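Local coordinates for xyloglucan-specific endo-beta-1,4-glucanase GH12 (Aspergillus niveus, PDB 4NPR), which probably hydrolyses internal beta-1,4-glucosidic linkages of xyloglucan with retention of the beta configuration at the cleaved sugar, at residues A[27-32]-A[42-48]; A[66-70]-A[235-241]; A[118-124]-A[220-226]; A[136-142]-A[179-185]. All blocks are in the same frame, centred on the assembly; numbering follows the deposited sequence.

How the contacts relate
The four contacts sample both sheets of a jelly-roll sandwich and the loops at its rim. Contact 1 is the loop case, partly exposed, where asparagine and glutamine side chains join backbone bonds in stitching two turns together. Contact 2 lies in the six-stranded sheet, whereas contacts 3 and 4 belong to the nine-stranded sheet and are largely buried. Contacts 3 and 4 are separated by one intervening seam, in which strand 117-128 pairs with strand 137-146, Tyr123 N probably bonding Val141 O. Contact 3 is antiparallel and rich in acidic groups on one face; contact 4 is parallel and mostly apolar. Between the sheets, Tyr238 of contact 2 packs on Ala221 and Tyr123 of contact 3.

Contact 1 of 4, residues A[27-32]-A[42-48]; sequences FCDQWG and YNNLWGQ
Asn43, Leu45 and Gln30 hold together a loop-to-loop contact at the edge of the sandwich, where the turn after strand 25-27 meets the turn after strand 39-42. It is a worked example of irregular chain held by mixed backbone and side-chain bonding. The two segments run in opposite directions, and backbone bonds at both ends of the close approach set the pairing: Asn43 N donates to Gly32 O over 2.9 Å, and Leu45 N to a lone pair of Gln30 O over 3.0 Å. The side chain of Asn43 is swung opposite its own backbone nitrogen (chi1 -157°), which sends ND2 under the type I turn 29-32. There ND2 reaches Asp29 O at 2.9 Å in an almost straight bond, with the acceptor in the amide plane. The donor stands above the carbonyl plane of Asp29, and Gly32 N grips the same oxygen from the opposite face.

The extended Gln30 chain lays CG against Leu45 CB at 3.6 Å and delivers NE2 to Leu45 O at 3.2 Å; Gln48 N, closing the next type I turn, takes the other face of that oxygen. The same CG sits over one face of the Trp31 indole, whose CH2 reaches Trp46 CA at 3.7 Å. At the other end, the edge of the Phe27 ring meets Asn43 CB, CE2 lying 3.8 Å away.

Strand 53-64 flanks the contact: Cys28 is disulfide-linked to Cys57, and Asn43 also bonds Thr58 and Gln56. On another flank, Asn44 ND2 bonds the backbone of Phe86, just before strand 87-97.

Contact 2 of 4, residues A[66-70]-A[235-241]; sequences NTIVW and VSDYSVS. With SO4 (sulfate ion), chain C.
Ile68 and Tyr238 form an antiparallel hydrogen-bonded pair whose two bonds are unequal: Ile68 N to Tyr238 O is short at 2.8 Å, while the return bond from Tyr238 N to Ile68 O is weak and bent (132°). Two residues further along, Trp70 N donates to Val235 O over 3.1 Å, and Val235 N to Trp70 O over 2.9 Å. Between these pairs the register slips by one, a beta bulge with the extra residue in strand 231-240.

The hydroxyls of Thr67 and Ser239 both donate to one oxygen, O2, of a sulfate ion probably left by the crystallisation liquor, at 2.7 Å from Thr67 OG1 and 2.8 Å from Ser239 OG. Asn66 OD1 is hydrogen-bonded to Asn38 ND2, whereas Asn66 ND2, though 2.9 Å from Val240 O, is too poorly angled to bond it. Asn66 O and Val240 N both bond the Tyr39 hydroxyl, and Ser239 O bonds Ser106 OG. Val235 CG2 lies over one face of the Trp70 indole, 3.7 Å from CE2.

The pair sits inside the six-stranded sheet: strand 53-64 bonds Val69 through Glu61 and Ser62, and strand 105-113 bonds Ser236 and Asp237 through Lys109. From the other sheet, Leu41 and Ala89 meet Trp70.

Contact 3 of 4, residues A[118-124]-A[220-226]; sequences VADVAYD and QAGTEPF
Asp120 and Glu224 meet across two neighbouring antiparallel strands in the nine-stranded sheet of a GH12 beta-jelly roll. They are directly paired, and their carboxylates cross with planes 53° apart. Asp120 CG is tucked between its backbone N and carbonyl carbon (chi1 70°), which turns OD2 back over the partner strand, 3.3 Å from Glu224 CB and 2.6 Å from Glu224 OE1. Asp124 and Gln220 project on the same face; with its acidic Asp120, Asp124 and Glu224 it is consistent with the concave, cleft-forming side of the larger sheet in the family.

On the reverse face mostly apolar groups, with the hydroxyls of Tyr123 and Thr223 among them, are turned toward the other sheet. The Tyr123 ring places CD2 4.0 Å from Ala221 CB and sends its hydroxyl to Ser106, with Trp108 packed edge-to-face against it. Ala119 lies beside Pro225, and both touch Trp74; Val121 and Thr223 meet Phe233. Sandwich interior and probable cleft thus share a single layer of backbone, a good illustration of how one sheet serves two surfaces. At the end of the seam, Val118 and Phe226 cross at about a right angle.

Backbone bonding is regular except at one oxygen gripped twice: Asp120 O accepts from Glu224 N at 2.9 Å and from Thr223 OG1, itself also bonded to Tyr112 OH, at 2.6 Å, the two donors approaching from opposite faces of its carbonyl plane.

Contact 4 of 4, residues A[136-142]-A[179-185]; sequences NYEIMVW and MQVYSFV
Trp142 and Val185 close one end of a parallel pairing of strands 137-142 and 179-185, and the tryptophan side chain tells how such a seam is packed. Its CB lies 3.5 Å from Phe184 O, the oxygen that Trp142 N also bonds, and close to Val185 CA. With CG lying opposite the carbonyl carbon (chi1 -69°), the indole lies alongside Val185, pointing the same way. Val185 CG2 sits over one face, offset toward the rim: it is 4.1 Å from Trp142 CG and 4.0 Å from CD2, with CE3 slightly farther off. CD1 on the pyrrole side looks back at Phe184 O. Next comes NE1, which gives a straight but weak N-H bond to Met140 SD, 3.7 Å away on its own strand. Beyond it, CZ2 leads to Asp120 of the adjoining strand 117-128.

The same face carries Glu138, whose extended chain runs beside Val181 so that OE1 comes 3.2 Å from Val181 CG2 and 3.5 Å from Met179 CE. On the opposite face Ile139 CG2 packs on Phe184 CE1 at 4.0 Å, and Tyr137 and Tyr182 lie side by side. Helix 198-207 covers part of that side, Phe200 meeting Phe184 edge-to-face.

Alternating backbone bonds from Gln180 N to Trp142 N join the strands in register. The arrangement is a parallel seam within the otherwise mainly antiparallel larger sheet of the GH12 jelly roll, with the Glu138-Met140-Trp142 face consistent with the family's substrate cleft.

Contact 1 of 4, residues A[27-32]-A[42-48]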
# COMPACT_ATOMS: atom_id res chain seq x y z
N PHE A 27 -9.46 16.90 -2.58
CA PHE A 27 -8.63 17.40 -3.68
C PHE A 27 -8.57 16.37 -4.78
O PHE A 27 -8.54 15.20 -4.48
CB PHE A 27 -7.23 17.78 -3.19
CG PHE A 27 -6.64 16.79 -2.24
CD1 PHE A 27 -6.93 16.85 -0.89
CD2 PHE A 27 -5.87 15.75 -2.70
CE1 PHE A 27 -6.43 15.90 -0.02
CE2 PHE A 27 -5.36 14.80 -1.82
CZ PHE A 27 -5.63 14.88 -0.49
N CYS A 28 -8.56 16.85 -6.03
CA CYS A 28 -8.67 16.05 -7.29
C CYS A 28 -7.48 16.09 -8.24
O CYS A 28 -7.42 15.31 -9.19
CB CYS A 28 -9.87 16.54 -8.10
SG CYS A 28 -11.38 16.42 -7.13
N ASP A 29 -6.57 17.03 -8.01
CA ASP A 29 -5.43 17.19 -8.89
C ASP A 29 -4.41 16.06 -8.70
O ASP A 29 -4.30 15.44 -7.63
CB ASP A 29 -4.76 18.57 -8.69
CG ASP A 29 -4.34 18.81 -7.24
OD1 ASP A 29 -5.07 18.34 -6.32
OD2 ASP A 29 -3.29 19.48 -7.04
N GLN A 30 -3.69 15.82 -9.79
CA GLN A 30 -2.78 14.71 -9.89
C GLN A 30 -1.88 14.54 -8.65
O GLN A 30 -1.72 13.44 -8.13
CB GLN A 30 -1.95 14.86 -11.14
CG GLN A 30 -1.29 13.56 -11.56
CD GLN A 30 -0.60 13.67 -12.91
OE1 GLN A 30 -0.39 14.77 -13.42
NE2 GLN A 30 -0.28 12.53 -13.50
N TRP A 31 -1.31 15.64 -8.17
CA TRP A 31 -0.40 15.59 -7.03
C TRP A 31 -0.95 16.22 -5.77
O TRP A 31 -0.21 16.67 -4.95
CB TRP A 31 0.91 16.29 -7.41
CG TRP A 31 1.39 15.82 -8.77
CD1 TRP A 31 1.54 16.56 -9.93
CD2 TRP A 31 1.72 14.46 -9.11
NE1 TRP A 31 1.98 15.73 -10.95
CE2 TRP A 31 2.10 14.45 -10.47
CE3 TRP A 31 1.76 13.26 -8.40
CZ2 TRP A 31 2.49 13.28 -11.12
CZ3 TRP A 31 2.17 12.09 -9.06
CH2 TRP A 31 2.53 12.12 -10.39
N GLY A 32 -2.27 16.25 -5.60
CA GLY A 32 -2.86 16.78 -4.39
C GLY A 32 -2.38 16.01 -3.18
O GLY A 32 -2.23 14.78 -3.25
N TYR A 42 -2.09 11.41 0.13
CA TYR A 42 -1.76 11.74 -1.27
C TYR A 42 -2.83 11.22 -2.20
O TYR A 42 -3.33 10.14 -1.98
CB TYR A 42 -0.48 11.03 -1.71
CG TYR A 42 0.80 11.47 -1.06
CD1 TYR A 42 1.54 12.54 -1.60
CD2 TYR A 42 1.32 10.80 0.07
CE1 TYR A 42 2.74 12.94 -1.03
CE2 TYR A 42 2.53 11.20 0.65
CZ TYR A 42 3.23 12.26 0.09
OH TYR A 42 4.42 12.69 0.61
N ASN A 43 -3.12 11.98 -3.23
CA ASN A 43 -3.97 11.54 -4.34
C ASN A 43 -3.09 10.73 -5.32
O ASN A 43 -3.43 9.59 -5.69
CB ASN A 43 -4.60 12.79 -5.00
CG ASN A 43 -5.88 12.51 -5.76
OD1 ASN A 43 -6.66 11.65 -5.41
ND2 ASN A 43 -6.10 13.28 -6.77
N ASN A 44 -1.94 11.30 -5.72
CA ASN A 44 -0.87 10.53 -6.39
C ASN A 44 -1.40 9.76 -7.62
O ASN A 44 -1.37 8.54 -7.68
CB ASN A 44 -0.21 9.61 -5.35
CG ASN A 44 0.97 8.81 -5.89
OD1 ASN A 44 1.66 9.22 -6.79
ND2 ASN A 44 1.19 7.65 -5.31
N LEU A 45 -1.85 10.51 -8.61
CA LEU A 45 -2.39 9.94 -9.83
C LEU A 45 -1.27 9.63 -10.84
O LEU A 45 -1.38 9.90 -12.03
CB LEU A 45 -3.40 10.91 -10.42
CG LEU A 45 -4.54 11.34 -9.50
CD1 LEU A 45 -5.63 12.08 -10.27
CD2 LEU A 45 -5.13 10.10 -8.87
N TRP A 46 -0.18 9.05 -10.37
CA TRP A 46 1.01 8.89 -11.21
C TRP A 46 0.73 8.20 -12.56
O TRP A 46 1.44 8.42 -13.52
CB TRP A 46 2.09 8.17 -10.42
CG TRP A 46 1.82 6.75 -10.10
CD1 TRP A 46 1.31 6.27 -8.93
CD2 TRP A 46 2.06 5.60 -10.94
NE1 TRP A 46 1.22 4.89 -8.99
CE2 TRP A 46 1.66 4.46 -10.21
CE3 TRP A 46 2.56 5.43 -12.22
CZ2 TRP A 46 1.77 3.18 -10.71
CZ3 TRP A 46 2.68 4.14 -12.72
CH2 TRP A 46 2.29 3.03 -11.96
N GLY A 47 -0.34 7.40 -12.63
CA GLY A 47 -0.55 6.57 -13.76
C GLY A 47 -1.70 7.00 -14.61
O GLY A 47 -2.14 6.20 -15.44
N GLN A 48 -2.21 8.23 -14.40
CA GLN A 48 -3.26 8.86 -15.24
C GLN A 48 -3.08 8.67 -16.70
O GLN A 48 -4.06 8.48 -17.41
CB GLN A 48 -3.19 10.39 -15.19
CG GLN A 48 -3.76 11.08 -13.99
CD GLN A 48 -4.12 12.52 -14.27
OE1 GLN A 48 -3.34 13.25 -14.86
NE2 GLN A 48 -5.32 12.93 -13.82

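Contact 2 of 4, residues A[66-70]-A[235-241]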
# COMPACT_ATOMS: atom_id res chain seq x y z
N ASN A 66 -3.31 8.85 16.71
CA ASN A 66 -2.60 8.47 15.48
C ASN A 66 -3.46 7.71 14.46
O ASN A 66 -2.91 7.03 13.61
CB ASN A 66 -1.32 7.70 15.77
CG ASN A 66 -0.23 8.00 14.74
OD1 ASN A 66 -0.06 9.16 14.29
ND2 ASN A 66 0.51 6.96 14.33
N THR A 67 -4.78 7.90 14.51
CA THR A 67 -5.75 7.25 13.62
C THR A 67 -6.37 8.20 12.59
O THR A 67 -7.01 9.18 12.94
CB THR A 67 -6.89 6.67 14.46
OG1 THR A 67 -6.32 5.77 15.41
CG2 THR A 67 -7.91 5.94 13.62
N ILE A 68 -6.19 7.88 11.31
CA ILE A 68 -6.68 8.74 10.23
C ILE A 68 -7.89 8.08 9.56
O ILE A 68 -7.94 6.84 9.49
CB ILE A 68 -5.58 9.10 9.21
CG1 ILE A 68 -6.12 10.04 8.11
CG2 ILE A 68 -4.99 7.86 8.53
CD1 ILE A 68 -5.03 10.77 7.34
N VAL A 69 -8.88 8.90 9.19
CA VAL A 69 -10.11 8.49 8.51
C VAL A 69 -10.14 9.27 7.19
O VAL A 69 -10.03 10.50 7.19
CB VAL A 69 -11.36 8.83 9.40
CG1 VAL A 69 -12.69 8.42 8.76
CG2 VAL A 69 -11.19 8.20 10.80
N TRP A 70 -10.24 8.56 6.08
CA TRP A 70 -10.23 9.21 4.77
C TRP A 70 -10.90 8.35 3.74
O TRP A 70 -11.30 7.21 4.05
CB TRP A 70 -8.80 9.51 4.30
CG TRP A 70 -7.87 8.30 4.10
CD1 TRP A 70 -7.21 7.59 5.08
CD2 TRP A 70 -7.47 7.71 2.85
NE1 TRP A 70 -6.42 6.60 4.50
CE2 TRP A 70 -6.57 6.66 3.14
CE3 TRP A 70 -7.78 7.97 1.52
CZ2 TRP A 70 -5.99 5.88 2.14
CZ3 TRP A 70 -7.21 7.20 0.54
CH2 TRP A 70 -6.33 6.17 0.84
N VAL A 235 -11.74 4.36 4.03
CA VAL A 235 -10.88 3.94 5.14
C VAL A 235 -11.47 4.51 6.42
O VAL A 235 -11.35 5.68 6.66
CB VAL A 235 -9.46 4.45 4.93
CG1 VAL A 235 -8.60 4.25 6.16
CG2 VAL A 235 -8.86 3.78 3.71
N SER A 236 -12.12 3.69 7.23
CA SER A 236 -12.86 4.26 8.34
C SER A 236 -11.97 4.36 9.58
O SER A 236 -12.28 5.09 10.52
CB SER A 236 -14.22 3.55 8.53
OG SER A 236 -14.05 2.20 8.80
N ASP A 237 -10.84 3.65 9.56
CA ASP A 237 -9.72 3.94 10.42
C ASP A 237 -8.43 3.23 9.98
O ASP A 237 -8.44 2.10 9.50
CB ASP A 237 -10.05 3.64 11.88
CG ASP A 237 -10.18 2.19 12.13
OD1 ASP A 237 -11.20 1.63 11.69
OD2 ASP A 237 -9.24 1.62 12.76
N TYR A 238 -7.33 3.95 10.10
CA TYR A 238 -6.03 3.47 9.73
C TYR A 238 -5.04 4.07 10.72
O TYR A 238 -5.11 5.26 11.03
CB TYR A 238 -5.62 3.87 8.28
CG TYR A 238 -4.17 3.50 7.97
CD1 TYR A 238 -3.81 2.18 7.72
CD2 TYR A 238 -3.16 4.44 8.03
CE1 TYR A 238 -2.48 1.79 7.51
CE2 TYR A 238 -1.84 4.09 7.82
CZ TYR A 238 -1.49 2.77 7.54
OH TYR A 238 -0.17 2.43 7.30
N SER A 239 -4.16 3.24 11.26
CA SER A 239 -3.02 3.72 12.03
C SER A 239 -1.85 2.82 11.80
O SER A 239 -2.01 1.66 11.42
CB SER A 239 -3.29 3.78 13.54
OG SER A 239 -3.82 2.59 14.00
N VAL A 240 -0.67 3.42 11.98
CA VAL A 240 0.59 2.70 12.01
C VAL A 240 1.59 3.50 12.81
O VAL A 240 1.57 4.73 12.80
CB VAL A 240 1.14 2.38 10.58
CG1 VAL A 240 1.58 3.63 9.85
CG2 VAL A 240 2.27 1.36 10.64
N SER A 241 2.46 2.81 13.51
CA SER A 241 3.59 3.45 14.13
C SER A 241 4.86 2.57 14.02
O SER A 241 4.81 1.35 14.06
CB SER A 241 3.26 3.85 15.59
OG SER A 241 3.18 2.71 16.45
S SO4 C . -5.98 2.35 16.69
O1 SO4 C . -6.09 0.91 16.37
O2 SO4 C . -6.19 3.09 15.42
O3 SO4 C . -7.04 2.69 17.69
O4 SO4 C . -4.63 2.67 17.27

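Contact 3 of 4, residues A[118-124]-A[220-226]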
# COMPACT_ATOMS: atom_id res chain seq x y z
N VAL A 118 -11.42 -3.18 -10.50
CA VAL A 118 -10.13 -3.88 -10.60
C VAL A 118 -9.14 -2.94 -9.90
O VAL A 118 -8.93 -1.83 -10.33
CB VAL A 118 -9.71 -4.11 -12.08
CG1 VAL A 118 -8.42 -4.94 -12.18
CG2 VAL A 118 -10.84 -4.76 -12.87
N ALA A 119 -8.57 -3.40 -8.79
CA ALA A 119 -7.88 -2.54 -7.82
C ALA A 119 -7.31 -3.43 -6.78
O ALA A 119 -7.81 -4.53 -6.58
CB ALA A 119 -8.85 -1.59 -7.14
N ASP A 120 -6.24 -2.98 -6.16
CA ASP A 120 -5.75 -3.58 -4.93
C ASP A 120 -5.83 -2.62 -3.75
O ASP A 120 -6.00 -1.41 -3.95
CB ASP A 120 -4.32 -4.17 -5.07
CG ASP A 120 -3.24 -3.11 -5.22
OD1 ASP A 120 -3.05 -2.24 -4.33
OD2 ASP A 120 -2.52 -3.17 -6.22
N VAL A 121 -5.79 -3.20 -2.54
CA VAL A 121 -5.69 -2.49 -1.29
C VAL A 121 -4.46 -3.04 -0.59
O VAL A 121 -4.37 -4.22 -0.34
CB VAL A 121 -6.93 -2.69 -0.38
CG1 VAL A 121 -6.86 -1.77 0.84
CG2 VAL A 121 -8.22 -2.44 -1.16
N ALA A 122 -3.52 -2.17 -0.24
CA ALA A 122 -2.17 -2.58 0.01
C ALA A 122 -1.45 -1.58 0.89
O ALA A 122 -1.68 -0.36 0.78
CB ALA A 122 -1.45 -2.71 -1.32
N TYR A 123 -0.65 -2.15 1.80
CA TYR A 123 0.52 -1.50 2.34
C TYR A 123 1.60 -1.57 1.29
O TYR A 123 1.71 -2.56 0.56
CB TYR A 123 1.09 -2.17 3.59
CG TYR A 123 0.19 -2.21 4.78
CD1 TYR A 123 -0.77 -3.22 4.92
CD2 TYR A 123 0.30 -1.28 5.77
CE1 TYR A 123 -1.61 -3.27 6.02
CE2 TYR A 123 -0.51 -1.32 6.89
CZ TYR A 123 -1.49 -2.30 7.01
OH TYR A 123 -2.30 -2.35 8.15
N ASP A 124 2.40 -0.49 1.24
CA ASP A 124 3.60 -0.35 0.47
C ASP A 124 4.74 0.18 1.36
O ASP A 124 4.73 1.32 1.77
CB ASP A 124 3.33 0.61 -0.66
CG ASP A 124 4.06 0.25 -1.91
OD1 ASP A 124 4.74 -0.80 -1.93
OD2 ASP A 124 3.94 1.01 -2.90
N GLN A 220 3.42 3.19 3.71
CA GLN A 220 2.29 3.81 3.05
C GLN A 220 1.14 2.80 2.91
O GLN A 220 1.39 1.65 2.62
CB GLN A 220 2.71 4.22 1.66
CG GLN A 220 3.94 5.09 1.65
CD GLN A 220 4.22 5.58 0.25
OE1 GLN A 220 4.77 4.86 -0.59
NE2 GLN A 220 3.79 6.80 -0.04
N ALA A 221 -0.09 3.23 3.14
CA ALA A 221 -1.25 2.33 2.97
C ALA A 221 -2.37 3.03 2.14
O ALA A 221 -2.77 4.16 2.46
CB ALA A 221 -1.77 1.84 4.31
N GLY A 222 -2.82 2.36 1.06
CA GLY A 222 -3.84 2.89 0.19
C GLY A 222 -4.40 1.86 -0.80
O GLY A 222 -4.43 0.65 -0.52
N THR A 223 -4.84 2.35 -1.95
CA THR A 223 -5.38 1.47 -2.96
C THR A 223 -4.79 1.80 -4.34
O THR A 223 -4.55 2.97 -4.64
CB THR A 223 -6.92 1.57 -3.01
OG1 THR A 223 -7.45 0.75 -4.07
CG2 THR A 223 -7.34 2.96 -3.20
N GLU A 224 -4.56 0.76 -5.17
CA GLU A 224 -4.09 0.92 -6.57
C GLU A 224 -5.17 0.44 -7.51
O GLU A 224 -5.39 -0.77 -7.65
CB GLU A 224 -2.82 0.10 -6.88
CG GLU A 224 -1.54 0.65 -6.29
CD GLU A 224 -0.32 -0.27 -6.56
OE1 GLU A 224 -0.51 -1.51 -6.56
OE2 GLU A 224 0.84 0.23 -6.71
N PRO A 225 -5.86 1.36 -8.16
CA PRO A 225 -6.88 0.97 -9.11
C PRO A 225 -6.39 0.77 -10.55
O PRO A 225 -5.50 1.50 -11.02
CB PRO A 225 -7.85 2.14 -9.03
CG PRO A 225 -6.99 3.31 -8.77
CD PRO A 225 -5.94 2.79 -7.82
N PHE A 226 -6.99 -0.20 -11.25
CA PHE A 226 -6.73 -0.42 -12.67
C PHE A 226 -7.91 0.09 -13.53
O PHE A 226 -7.71 0.81 -14.49
CB PHE A 226 -6.41 -1.89 -12.93
CG PHE A 226 -5.16 -2.41 -12.18
CD1 PHE A 226 -5.18 -2.67 -10.81
CD2 PHE A 226 -3.99 -2.70 -12.87
CE1 PHE A 226 -4.06 -3.20 -10.15
CE2 PHE A 226 -2.85 -3.20 -12.21
CZ PHE A 226 -2.89 -3.46 -10.85

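Contact 4 of 4, residues A[136-142]-A[179-185]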
# COMPACT_ATOMS: atom_id res chain seq x y z
N ASN A 136 15.71 0.33 -2.86
CA ASN A 136 16.16 -0.91 -3.50
C ASN A 136 15.17 -2.08 -3.32
O ASN A 136 15.13 -2.98 -4.13
CB ASN A 136 17.59 -1.27 -3.04
CG ASN A 136 17.66 -1.77 -1.60
OD1 ASN A 136 18.41 -2.69 -1.27
ND2 ASN A 136 16.89 -1.15 -0.72
N TYR A 137 14.38 -2.03 -2.23
CA TYR A 137 13.33 -3.00 -2.01
C TYR A 137 11.97 -2.40 -1.83
O TYR A 137 11.78 -1.29 -1.33
CB TYR A 137 13.63 -3.84 -0.78
CG TYR A 137 14.70 -4.84 -1.02
CD1 TYR A 137 14.41 -6.03 -1.66
CD2 TYR A 137 16.00 -4.60 -0.62
CE1 TYR A 137 15.40 -6.98 -1.89
CE2 TYR A 137 17.00 -5.54 -0.82
CZ TYR A 137 16.70 -6.73 -1.46
OH TYR A 137 17.70 -7.66 -1.69
N GLU A 138 10.99 -3.18 -2.22
CA GLU A 138 9.65 -2.81 -1.94
C GLU A 138 8.92 -4.03 -1.44
O GLU A 138 9.03 -5.11 -2.03
CB GLU A 138 8.96 -2.24 -3.19
CG GLU A 138 7.51 -1.82 -2.94
CD GLU A 138 6.79 -1.34 -4.20
OE1 GLU A 138 7.36 -1.38 -5.32
OE2 GLU A 138 5.63 -0.94 -4.07
N ILE A 139 8.17 -3.84 -0.36
CA ILE A 139 7.32 -4.88 0.20
C ILE A 139 5.86 -4.43 0.24
O ILE A 139 5.50 -3.40 0.81
CB ILE A 139 7.78 -5.23 1.60
CG1 ILE A 139 9.14 -5.91 1.54
CG2 ILE A 139 6.80 -6.17 2.27
CD1 ILE A 139 10.30 -4.95 1.54
N MET A 140 5.01 -5.21 -0.39
CA MET A 140 3.61 -4.88 -0.42
C MET A 140 2.85 -5.96 0.34
O MET A 140 3.20 -7.13 0.32
CB MET A 140 3.06 -4.81 -1.84
CG MET A 140 3.90 -4.03 -2.83
SD MET A 140 2.88 -3.44 -4.23
CE MET A 140 1.81 -2.16 -3.56
N VAL A 141 1.78 -5.53 0.99
CA VAL A 141 0.90 -6.44 1.66
C VAL A 141 -0.48 -6.11 1.22
O VAL A 141 -1.02 -5.06 1.56
CB VAL A 141 1.05 -6.36 3.18
CG1 VAL A 141 0.10 -7.34 3.82
CG2 VAL A 141 2.50 -6.65 3.59
N TRP A 142 -1.03 -7.01 0.40
CA TRP A 142 -2.34 -6.83 -0.20
C TRP A 142 -3.40 -7.46 0.71
O TRP A 142 -3.46 -8.67 0.90
CB TRP A 142 -2.39 -7.49 -1.57
CG TRP A 142 -1.56 -6.85 -2.65
CD1 TRP A 142 -0.36 -6.18 -2.52
CD2 TRP A 142 -1.86 -6.84 -4.03
NE1 TRP A 142 0.08 -5.74 -3.74
CE2 TRP A 142 -0.82 -6.14 -4.68
CE3 TRP A 142 -2.90 -7.35 -4.78
CZ2 TRP A 142 -0.82 -5.93 -6.07
CZ3 TRP A 142 -2.91 -7.14 -6.17
CH2 TRP A 142 -1.89 -6.44 -6.79
N MET A 179 14.08 -1.50 -8.52
CA MET A 179 13.86 -2.15 -7.23
C MET A 179 13.49 -3.60 -7.44
O MET A 179 13.00 -3.97 -8.52
CB MET A 179 12.58 -1.59 -6.57
CG MET A 179 12.54 -0.09 -6.41
SD MET A 179 10.99 0.46 -5.72
CE MET A 179 9.88 0.29 -7.13
N GLN A 180 13.59 -4.38 -6.38
CA GLN A 180 12.94 -5.69 -6.32
C GLN A 180 11.65 -5.60 -5.42
O GLN A 180 11.67 -4.99 -4.36
CB GLN A 180 13.92 -6.74 -5.78
CG GLN A 180 15.29 -6.77 -6.48
CD GLN A 180 15.21 -7.07 -7.97
OE1 GLN A 180 14.48 -7.98 -8.41
NE2 GLN A 180 15.97 -6.30 -8.77
N VAL A 181 10.54 -6.17 -5.87
CA VAL A 181 9.27 -6.05 -5.15
C VAL A 181 8.83 -7.41 -4.71
O VAL A 181 8.61 -8.26 -5.55
CB VAL A 181 8.15 -5.40 -6.03
CG1 VAL A 181 6.84 -5.27 -5.26
CG2 VAL A 181 8.60 -4.03 -6.54
N TYR A 182 8.74 -7.60 -3.39
CA TYR A 182 8.03 -8.71 -2.77
C TYR A 182 6.61 -8.29 -2.49
O TYR A 182 6.40 -7.26 -1.87
CB TYR A 182 8.66 -9.05 -1.45
CG TYR A 182 9.99 -9.77 -1.55
CD1 TYR A 182 10.06 -11.13 -1.92
CD2 TYR A 182 11.17 -9.12 -1.26
CE1 TYR A 182 11.27 -11.78 -2.05
CE2 TYR A 182 12.39 -9.78 -1.34
CZ TYR A 182 12.43 -11.10 -1.75
OH TYR A 182 13.64 -11.71 -1.84
N SER A 183 5.63 -9.10 -2.93
CA SER A 183 4.21 -8.83 -2.71
C SER A 183 3.51 -9.99 -2.02
O SER A 183 3.47 -11.09 -2.54
CB SER A 183 3.51 -8.54 -4.03
OG SER A 183 3.91 -7.29 -4.54
N PHE A 184 2.95 -9.69 -0.84
CA PHE A 184 2.21 -10.66 -0.07
C PHE A 184 0.76 -10.40 -0.42
O PHE A 184 0.25 -9.32 -0.19
CB PHE A 184 2.41 -10.44 1.43
CG PHE A 184 3.81 -10.73 1.90
CD1 PHE A 184 4.82 -9.82 1.70
CD2 PHE A 184 4.10 -11.91 2.57
CE1 PHE A 184 6.10 -10.09 2.13
CE2 PHE A 184 5.38 -12.18 3.01
CZ PHE A 184 6.37 -11.27 2.78
N VAL A 185 0.12 -11.37 -1.02
CA VAL A 185 -1.24 -11.19 -1.47
C VAL A 185 -2.13 -12.15 -0.70
O VAL A 185 -1.99 -13.40 -0.83
CB VAL A 185 -1.37 -11.50 -2.96
CG1 VAL A 185 -2.83 -11.35 -3.38
CG2 VAL A 185 -0.45 -10.58 -3.79